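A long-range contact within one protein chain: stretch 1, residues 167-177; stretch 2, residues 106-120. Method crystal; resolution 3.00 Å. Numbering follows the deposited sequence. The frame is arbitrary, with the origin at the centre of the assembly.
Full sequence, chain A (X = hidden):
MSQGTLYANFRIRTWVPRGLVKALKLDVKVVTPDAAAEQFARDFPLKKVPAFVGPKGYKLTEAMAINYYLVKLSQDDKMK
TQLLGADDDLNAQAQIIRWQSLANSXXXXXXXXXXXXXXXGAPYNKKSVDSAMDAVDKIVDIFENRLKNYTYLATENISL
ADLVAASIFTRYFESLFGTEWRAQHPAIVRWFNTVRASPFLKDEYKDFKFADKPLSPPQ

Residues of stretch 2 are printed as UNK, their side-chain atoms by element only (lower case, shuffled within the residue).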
# COMPACT_ATOMS: atom_id res chain seq x y z
N SER A 167 -2.76 1.61 1.20
CA SER A 167 -2.29 2.05 -0.11
C SER A 167 -3.07 1.36 -1.22
O SER A 167 -3.40 1.97 -2.23
CB SER A 167 -0.80 1.74 -0.26
OG SER A 167 -0.60 0.35 -0.42
N ILE A 168 -3.37 0.09 -1.04
CA ILE A 168 -4.09 -0.62 -2.07
C ILE A 168 -5.49 -0.05 -2.26
O ILE A 168 -5.90 0.28 -3.39
CB ILE A 168 -4.13 -2.11 -1.74
CG1 ILE A 168 -2.71 -2.67 -1.93
CG2 ILE A 168 -5.15 -2.84 -2.62
CD1 ILE A 168 -2.49 -4.02 -1.35
N PHE A 169 -6.22 0.08 -1.16
CA PHE A 169 -7.56 0.63 -1.19
C PHE A 169 -7.64 1.96 -1.94
O PHE A 169 -8.62 2.23 -2.63
CB PHE A 169 -8.06 0.81 0.23
CG PHE A 169 -8.97 -0.28 0.68
CD1 PHE A 169 -10.25 -0.37 0.16
CD2 PHE A 169 -8.56 -1.22 1.63
CE1 PHE A 169 -11.14 -1.38 0.58
CE2 PHE A 169 -9.44 -2.24 2.06
CZ PHE A 169 -10.73 -2.31 1.53
N THR A 170 -6.61 2.78 -1.80
CA THR A 170 -6.57 4.07 -2.48
C THR A 170 -7.27 4.12 -3.85
O THR A 170 -8.41 4.59 -3.94
CB THR A 170 -5.12 4.52 -2.58
OG1 THR A 170 -4.58 4.57 -1.25
CG2 THR A 170 -5.02 5.88 -3.21
N ARG A 171 -6.64 3.62 -4.91
CA ARG A 171 -7.25 3.63 -6.24
C ARG A 171 -8.75 3.26 -6.25
O ARG A 171 -9.51 3.75 -7.08
CB ARG A 171 -6.49 2.70 -7.18
CG ARG A 171 -5.01 3.06 -7.31
CD ARG A 171 -4.79 4.42 -7.99
NE ARG A 171 -3.83 5.25 -7.26
CZ ARG A 171 -2.88 6.00 -7.83
NH1 ARG A 171 -2.74 6.02 -9.15
NH2 ARG A 171 -2.07 6.73 -7.07
N TYR A 172 -9.18 2.37 -5.36
CA TYR A 172 -10.59 2.02 -5.32
C TYR A 172 -11.42 3.22 -4.82
O TYR A 172 -12.49 3.51 -5.34
CB TYR A 172 -10.82 0.83 -4.40
CG TYR A 172 -10.50 -0.50 -5.04
CD1 TYR A 172 -11.33 -1.04 -6.01
CD2 TYR A 172 -9.38 -1.23 -4.63
CE1 TYR A 172 -11.06 -2.30 -6.57
CE2 TYR A 172 -9.10 -2.47 -5.19
CZ TYR A 172 -9.94 -3.00 -6.15
OH TYR A 172 -9.67 -4.24 -6.68
N PHE A 173 -10.91 3.92 -3.81
CA PHE A 173 -11.62 5.08 -3.28
C PHE A 173 -11.61 6.21 -4.27
O PHE A 173 -12.25 7.22 -4.06
CB PHE A 173 -10.98 5.56 -1.98
CG PHE A 173 -11.40 4.77 -0.80
CD1 PHE A 173 -12.74 4.66 -0.47
CD2 PHE A 173 -10.45 4.09 -0.05
CE1 PHE A 173 -13.14 3.88 0.59
CE2 PHE A 173 -10.84 3.30 1.02
CZ PHE A 173 -12.20 3.19 1.34
N GLU A 174 -10.88 6.04 -5.36
CA GLU A 174 -10.81 7.10 -6.35
C GLU A 174 -11.63 6.80 -7.59
O GLU A 174 -11.99 7.72 -8.33
CB GLU A 174 -9.37 7.34 -6.76
CG GLU A 174 -8.51 7.72 -5.60
CD GLU A 174 -7.15 8.23 -6.03
OE1 GLU A 174 -6.42 7.48 -6.74
OE2 GLU A 174 -6.81 9.38 -5.67
N SER A 175 -11.95 5.54 -7.82
CA SER A 175 -12.69 5.20 -9.02
C SER A 175 -13.90 4.34 -8.78
O SER A 175 -14.82 4.34 -9.58
CB SER A 175 -11.77 4.50 -10.01
OG SER A 175 -10.49 5.10 -10.04
N LEU A 176 -13.93 3.60 -7.69
CA LEU A 176 -15.07 2.73 -7.48
C LEU A 176 -15.87 2.92 -6.21
O LEU A 176 -17.04 2.57 -6.16
CB LEU A 176 -14.64 1.27 -7.57
CG LEU A 176 -14.08 0.83 -8.92
CD1 LEU A 176 -13.71 -0.64 -8.86
CD2 LEU A 176 -15.12 1.07 -9.98
N PHE A 177 -15.24 3.44 -5.17
CA PHE A 177 -15.96 3.60 -3.92
C PHE A 177 -16.49 5.00 -3.74
O PHE A 177 -15.81 5.86 -3.19
CB PHE A 177 -15.05 3.24 -2.76
CG PHE A 177 -14.50 1.86 -2.85
CD1 PHE A 177 -15.16 0.88 -3.59
CD2 PHE A 177 -13.35 1.51 -2.17
CE1 PHE A 177 -14.67 -0.42 -3.64
CE2 PHE A 177 -12.86 0.21 -2.22
CZ PHE A 177 -13.53 -0.75 -2.95
N UNK A 106 -5.58 -10.85 -2.71
CA UNK A 106 -7.03 -10.83 -2.82
C UNK A 106 -7.68 -9.55 -3.33
O UNK A 106 -8.53 -9.61 -4.21
o UNK A 106 -6.17 -13.00 -1.08
c UNK A 106 -7.67 -11.21 -1.49
c UNK A 106 -7.37 -12.65 -1.12
o UNK A 106 -8.33 -13.42 -0.86
N UNK A 107 -7.30 -8.41 -2.78
CA UNK A 107 -7.90 -7.16 -3.19
C UNK A 107 -7.18 -6.43 -4.33
O UNK A 107 -7.82 -5.95 -5.26
c UNK A 107 -8.01 -6.24 -1.98
c UNK A 107 -8.35 -4.05 -0.94
c UNK A 107 -8.55 -4.83 -2.20
c UNK A 107 -10.02 -4.88 -2.59
N UNK A 108 -5.86 -6.34 -4.24
CA UNK A 108 -5.08 -5.67 -5.26
C UNK A 108 -5.24 -6.31 -6.64
O UNK A 108 -5.14 -5.64 -7.66
c UNK A 108 -3.61 -5.70 -4.85
s UNK A 108 -2.58 -4.58 -5.75
N UNK A 109 -5.50 -7.62 -6.66
CA UNK A 109 -5.65 -8.34 -7.91
C UNK A 109 -6.66 -7.72 -8.84
O UNK A 109 -6.37 -7.43 -10.00
c UNK A 109 -3.70 -10.44 -7.36
c UNK A 109 -5.11 -10.55 -6.86
c UNK A 109 -6.11 -9.79 -7.71
c UNK A 109 -6.24 -10.46 -9.05
N UNK A 110 -7.86 -7.52 -8.31
CA UNK A 110 -8.96 -6.97 -9.09
C UNK A 110 -8.76 -5.60 -9.70
O UNK A 110 -9.47 -5.24 -10.64
n UNK A 110 -10.54 -9.06 -10.02
o UNK A 110 -9.89 -10.55 -8.49
c UNK A 110 -10.27 -9.43 -8.78
c UNK A 110 -10.47 -8.38 -7.70
c UNK A 110 -10.22 -6.99 -8.24
N UNK A 111 -7.82 -4.82 -9.19
CA UNK A 111 -7.61 -3.51 -9.79
C UNK A 111 -7.44 -3.65 -11.31
O UNK A 111 -8.09 -2.95 -12.09
c UNK A 111 -6.63 -2.50 -7.73
c UNK A 111 -6.05 -1.59 -10.00
c UNK A 111 -6.38 -2.84 -9.20
c UNK A 111 -5.41 -1.92 -7.05
N UNK A 112 -6.59 -4.57 -11.73
CA UNK A 112 -6.34 -4.78 -13.16
C UNK A 112 -7.54 -5.44 -13.85
O UNK A 112 -7.49 -5.76 -15.03
c UNK A 112 -5.10 -5.64 -13.34
N UNK A 113 -8.60 -5.66 -13.10
CA UNK A 113 -9.79 -6.28 -13.67
C UNK A 113 -10.96 -5.35 -13.54
O UNK A 113 -12.08 -5.70 -13.89
c UNK A 113 -10.10 -7.60 -12.98
o UNK A 113 -9.36 -9.86 -13.06
n UNK A 113 -8.27 -8.36 -14.32
c UNK A 113 -9.21 -8.70 -13.45
N UNK A 114 -10.70 -4.15 -13.03
CA UNK A 114 -11.75 -3.18 -12.85
C UNK A 114 -11.21 -1.79 -13.15
O UNK A 114 -11.46 -1.25 -14.21
c UNK A 114 -12.30 -3.22 -11.42
o UNK A 114 -11.27 -2.83 -10.51
c UNK A 114 -12.77 -4.61 -11.07
N UNK A 115 -10.45 -1.22 -12.22
CA UNK A 115 -9.93 0.12 -12.46
C UNK A 115 -9.31 0.23 -13.85
O UNK A 115 -9.77 1.01 -14.66
c UNK A 115 -8.01 1.69 -11.91
c UNK A 115 -8.89 0.54 -11.38
c UNK A 115 -10.40 -0.16 -9.45
c UNK A 115 -9.61 0.96 -10.09
N UNK A 116 -8.28 -0.57 -14.13
CA UNK A 116 -7.63 -0.51 -15.44
C UNK A 116 -8.62 -0.54 -16.60
O UNK A 116 -8.58 0.33 -17.47
c UNK A 116 -6.61 -1.67 -15.62
c UNK A 116 -5.74 -1.81 -14.37
c UNK A 116 -5.76 -1.42 -16.85
N UNK A 117 -9.51 -1.56 -16.65
CA UNK A 117 -10.50 -1.66 -17.73
C UNK A 117 -11.38 -0.40 -17.81
O UNK A 117 -11.40 0.29 -18.83
c UNK A 117 -9.61 -2.73 -15.76
c UNK A 117 -10.29 -3.74 -16.65
c UNK A 117 -11.30 -2.90 -17.35
N UNK A 118 -12.11 -0.13 -16.74
CA UNK A 118 -12.98 1.04 -16.69
C UNK A 118 -12.23 2.29 -17.09
O UNK A 118 -12.64 2.99 -18.01
c UNK A 118 -14.48 0.14 -14.84
c UNK A 118 -14.91 0.39 -13.41
c UNK A 118 -13.54 1.24 -15.28
c UNK A 118 -15.68 0.10 -15.76
N UNK A 119 -11.14 2.58 -16.40
CA UNK A 119 -10.37 3.78 -16.72
C UNK A 119 -9.88 3.70 -18.16
O UNK A 119 -9.09 4.53 -18.61
n UNK A 119 -7.39 6.05 -12.27
c UNK A 119 -7.57 5.56 -14.69
c UNK A 119 -8.51 5.29 -15.85
c UNK A 119 -8.32 5.67 -13.38
c UNK A 119 -9.19 3.94 -15.74
N UNK A 120 -10.36 2.69 -18.88
CA UNK A 120 -9.99 2.51 -20.27
C UNK A 120 -8.51 2.36 -20.50
O UNK A 120 -7.92 3.09 -21.30

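Position 106 carries two carbons, the second bearing two oxygens; it lies out of reach of stretch 1. A carboxylate on so short a stem is Asp106.

Position 107 has four carbons forked at the second, pointing toward stretch 1. One arm end sits over the face of the Phe169 ring, 14° off the normal; the other approaches Tyr172. The fork makes it Leu107, whose CD2 lies 3.7 Å from Phe169 CE2 and 3.8 Å from Ile168 CG2, while its CD1 is 3.7 Å from Tyr172 CE2. One leucine thus serves three partners.

Position 108 shows one carbon, then a sulfur: Cys108. Its CB is 3.9 Å from Ile168 CG2, and here the backbones run close, with Ile168 CA and Cys108 CA 6.1 Å apart.

At position 109 four carbons fork at the first, one arm two carbons long, and point away from stretch 1. This is Ile109, exposed and without a contact here.

Position 110 has three carbons, the third carrying one oxygen and one nitrogen, hence Gln110. Its CB comes within 3.2 Å of Tyr172 OH, but the amide leads away and makes a weak bond to position 113.

Position 111 repeats the four-carbon pattern forked at the first, and its longer arm passes beside the tyrosine ring. It is Ile111, with CG1 3.5 Å from Tyr172 CE2.

Position 112 has a single carbon, pointing away: Ala112. Position 113 has two carbons, the second with one oxygen and one nitrogen, and touches nothing across the gap. It is Asn113, whose ND2 donates to Ala112 O at 2.8 Å.

Position 114 has one carbon bearing an oxygen and a carbon, which is Thr114. Its OG1 donates to Gln110 O at 3.0 Å, securing the turn, and lies 3.7 Å from Leu176 CD1.

Position 115 again has four carbons forked at the first, pointing toward stretch 1. It is Ile115; its CD1 reaches both Tyr172 CE1 (3.6 Å) and Leu176 CD1 (3.4 Å).

Position 116, three carbons forked at the first, is Val116; position 117, three carbons closing a ring onto the backbone nitrogen, is Pro117. Both are out of reach.

Position 118 has four carbons forked at the second, one end against Leu176: Leu118, with CD1 3.5 Å from Leu176 CD2. Position 119, four carbons in a row ending in nitrogen, is Lys119; its NZ stops 3.9 Å from Ser175 OG. Position 120 has no side chain and a positive phi, which favours glycine: Gly120.

The contact is built around one aromatic residue. Tyr172 starts sideways, yet its ring reaches in among Leu107, Ile111, Thr114 and Ile115, and its OH donates to Leu107 O at 2.9 Å. That hydrogen bond, the only one between the stretches, satisfies the hydroxyl within an otherwise largely apolar contact. Ile168 and Phe169 pack at one end and Leu176 at the other, and 642 Å² is buried in all.

Stretch 2 106-120: DLCIQIANTIVPLKG
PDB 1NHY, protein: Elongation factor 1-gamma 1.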